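N-(5'-phosphoribosyl)anthranilate isomerase (Jonesia denitrificans, PDB 4WUI) probably catalyses the isomerisation of N-(5-phosphoribosyl)anthranilate to 1-(2-carboxyphenylamino)-1-deoxyribulose 5-phosphate, the third step of tryptophan synthesis from chorismate. Local coordinates at residues R102-S108 and E122-D128. Sequence-based numbering, arbitrary orientation. Where two conformers were deposited one is given.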
# COMPACT_ATOMS: atom_id res chain seq x y z
N ARG A 102 -7.95 -0.01 12.58
CA ARG A 102 -7.57 -0.60 11.29
C ARG A 102 -6.07 -0.64 11.18
O ARG A 102 -5.42 0.39 11.05
CB ARG A 102 -8.16 0.20 10.13
CG ARG A 102 -9.67 0.41 10.19
CD ARG A 102 -10.21 1.13 8.98
NE ARG A 102 -10.06 0.31 7.80
CZ ARG A 102 -10.23 0.77 6.57
NH1 ARG A 102 -10.63 2.02 6.35
NH2 ARG A 102 -9.99 -0.02 5.54
N VAL A 103 -5.51 -1.85 11.30
CA VAL A 103 -4.07 -2.09 11.24
C VAL A 103 -3.76 -3.05 10.11
O VAL A 103 -4.41 -4.09 9.98
CB VAL A 103 -3.52 -2.59 12.59
CG1 VAL A 103 -2.04 -2.96 12.48
CG2 VAL A 103 -3.78 -1.54 13.68
N TRP A 104 -2.79 -2.68 9.28
CA TRP A 104 -2.32 -3.52 8.18
C TRP A 104 -0.91 -4.00 8.50
O TRP A 104 -0.09 -3.23 8.98
CB TRP A 104 -2.36 -2.78 6.85
CG TRP A 104 -3.71 -2.40 6.37
CD1 TRP A 104 -4.91 -2.66 6.94
CD2 TRP A 104 -3.99 -1.71 5.16
NE1 TRP A 104 -5.92 -2.16 6.18
CE2 TRP A 104 -5.39 -1.58 5.07
CE3 TRP A 104 -3.18 -1.17 4.17
CZ2 TRP A 104 -6.00 -0.89 4.02
CZ3 TRP A 104 -3.80 -0.51 3.12
CH2 TRP A 104 -5.18 -0.36 3.06
N ARG A 105 -0.67 -5.28 8.23
CA ARG A 105 0.59 -5.97 8.41
C ARG A 105 1.24 -6.06 7.01
O ARG A 105 0.68 -6.63 6.11
CB ARG A 105 0.35 -7.38 9.09
CG ARG A 105 1.60 -8.22 9.30
CD ARG A 105 1.42 -9.37 10.24
NE ARG A 105 0.50 -10.40 9.78
CZ ARG A 105 0.83 -11.53 9.17
NH1 ARG A 105 2.07 -11.79 8.82
NH2 ARG A 105 -0.12 -12.37 8.84
N ALA A 106 2.38 -5.45 6.77
CA ALA A 106 3.12 -5.63 5.54
C ALA A 106 4.28 -6.62 5.76
O ALA A 106 4.88 -6.66 6.83
CB ALA A 106 3.67 -4.29 5.02
N THR A 107 4.56 -7.44 4.73
CA THR A 107 5.67 -8.38 4.77
C THR A 107 6.14 -8.68 3.36
O THR A 107 5.58 -8.21 2.38
CB THR A 107 5.27 -9.69 5.46
OG1 THR A 107 6.44 -10.49 5.70
CG2 THR A 107 4.25 -10.48 4.65
N SER A 108 7.18 -9.48 3.24
CA SER A 108 7.62 -9.81 1.91
C SER A 108 7.84 -11.28 1.83
O SER A 108 8.02 -11.94 2.82
CB SER A 108 8.88 -9.08 1.60
OG SER A 108 9.84 -9.53 2.50
N GLU A 122 -4.39 -8.03 12.45
CA GLU A 122 -4.48 -7.11 11.33
C GLU A 122 -5.75 -7.35 10.51
O GLU A 122 -6.27 -8.45 10.40
CB GLU A 122 -3.25 -7.23 10.45
CG GLU A 122 -3.17 -8.48 9.63
CD GLU A 122 -2.63 -9.72 10.34
OE1 GLU A 122 -2.39 -9.75 11.57
OE2 GLU A 122 -2.45 -10.73 9.61
N GLU A 123 -6.22 -6.27 9.90
CA GLU A 123 -7.32 -6.26 8.98
C GLU A 123 -6.96 -6.83 7.61
O GLU A 123 -7.80 -7.38 6.90
CB GLU A 123 -7.71 -4.76 8.79
CG GLU A 123 -8.79 -4.48 7.82
CD GLU A 123 -9.03 -2.98 7.77
OE1 GLU A 123 -9.65 -2.47 8.71
OE2 GLU A 123 -8.64 -2.32 6.80
N LEU A 124 -5.71 -6.61 7.22
CA LEU A 124 -5.25 -6.86 5.86
C LEU A 124 -3.75 -7.09 5.92
O LEU A 124 -3.05 -6.51 6.76
CB LEU A 124 -5.61 -5.64 5.01
CG LEU A 124 -5.09 -5.61 3.57
CD1 LEU A 124 -6.06 -4.86 2.69
CD2 LEU A 124 -3.69 -5.00 3.47
N LEU A 125 -3.27 -7.94 5.02
CA LEU A 125 -1.86 -8.23 4.83
C LEU A 125 -1.38 -7.69 3.48
O LEU A 125 -2.02 -7.95 2.46
CB LEU A 125 -1.70 -9.75 4.85
CG LEU A 125 -0.33 -10.35 4.76
CD1 LEU A 125 0.54 -9.91 5.90
CD2 LEU A 125 -0.47 -11.86 4.78
N LEU A 126 -0.28 -6.95 3.47
CA LEU A 126 0.32 -6.48 2.25
C LEU A 126 1.54 -7.38 2.02
O LEU A 126 2.42 -7.48 2.90
CB LEU A 126 0.65 -5.00 2.37
CG LEU A 126 1.26 -4.38 1.12
CD1 LEU A 126 0.98 -2.90 1.14
CD2 LEU A 126 2.74 -4.61 1.10
N LEU A 127 1.55 -8.08 0.88
CA LEU A 127 2.60 -9.03 0.55
C LEU A 127 3.42 -8.48 -0.61
O LEU A 127 2.90 -8.30 -1.71
CB LEU A 127 1.98 -10.36 0.15
CG LEU A 127 2.93 -11.48 -0.18
CD1 LEU A 127 3.85 -11.75 0.99
CD2 LEU A 127 2.10 -12.73 -0.57
N ASP A 128 4.70 -8.24 -0.35
CA ASP A 128 5.59 -7.66 -1.37
C ASP A 128 6.45 -8.75 -1.97
O ASP A 128 7.19 -9.47 -1.25
CB ASP A 128 6.46 -6.57 -0.76
CG ASP A 128 7.22 -5.74 -1.79
OD1 ASP A 128 6.66 -5.42 -2.85
OD2 ASP A 128 8.38 -5.36 -1.52
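Strands 103-108 and 124-128 run parallel, 21° apart, and are laced together by a ladder in which Arg-105 N binds Leu-124 O, Leu-126 N binds Arg-105 O, Thr-107 N takes Leu-126 O and Asp-128 N takes Thr-107 O. At the N-terminal end Glu-123 N adds a bond to Val-103 O. Extended beyond CG, Glu-123 lays its carboxylate beside Arg-102, whose NE reaches OE1 and whose NH2 reaches OE2 at 2.9 Å, a side-on salt bridge with the two planes nearly coplanar. Trp-104 NE1 and Arg-102 NH2 approach Glu-123 OE2 from opposite faces of the carboxylate plane; the indole N-H points essentially straight at that oxygen, which lies in the ring plane, 2.8 Å from NE1. Over one indole face lies Leu-124, CB making a CH-pi contact 3.8 Å from the centroid of the Trp-104 five-membered ring while CD2 covers the region nearer the rim. These are neighbouring strands, fifth and sixth, of the closed (beta-alpha)8 barrel, joined here by a connection without a helix; Trp-104, Ala-106 and Leu-126 share the sheet face of Leu-124, where Leu-153 and Ala-155 of strand 152-155 add to the packing, and Asp-128 OD1 hydrogen-bonds a citrate, probably from the crystallisation liquor. The other face carries Arg-105. With CG anti to the backbone N (chi1 178°) and a bend at chi3, its NE and NH2 both grip Glu-122 OE2, each at 3.0 Å and both from above the same face of the carboxylate, whose plane stands 80° from the guanidinium. Leu-125 CD1 sits over the guanidinium centre, 3.7 Å from Arg-105 CZ, and NH1 bonds to Asn-114 O. A leucine in place of Arg-105 would probably leave the buried Glu-122 carboxylate without its countercharge and Asn-114 O without this donor. Farther along, the Thr-107 and Leu-127 side chains point the same way, Thr-107 CG2 touching Leu-127 CD1 at 3.9 Å.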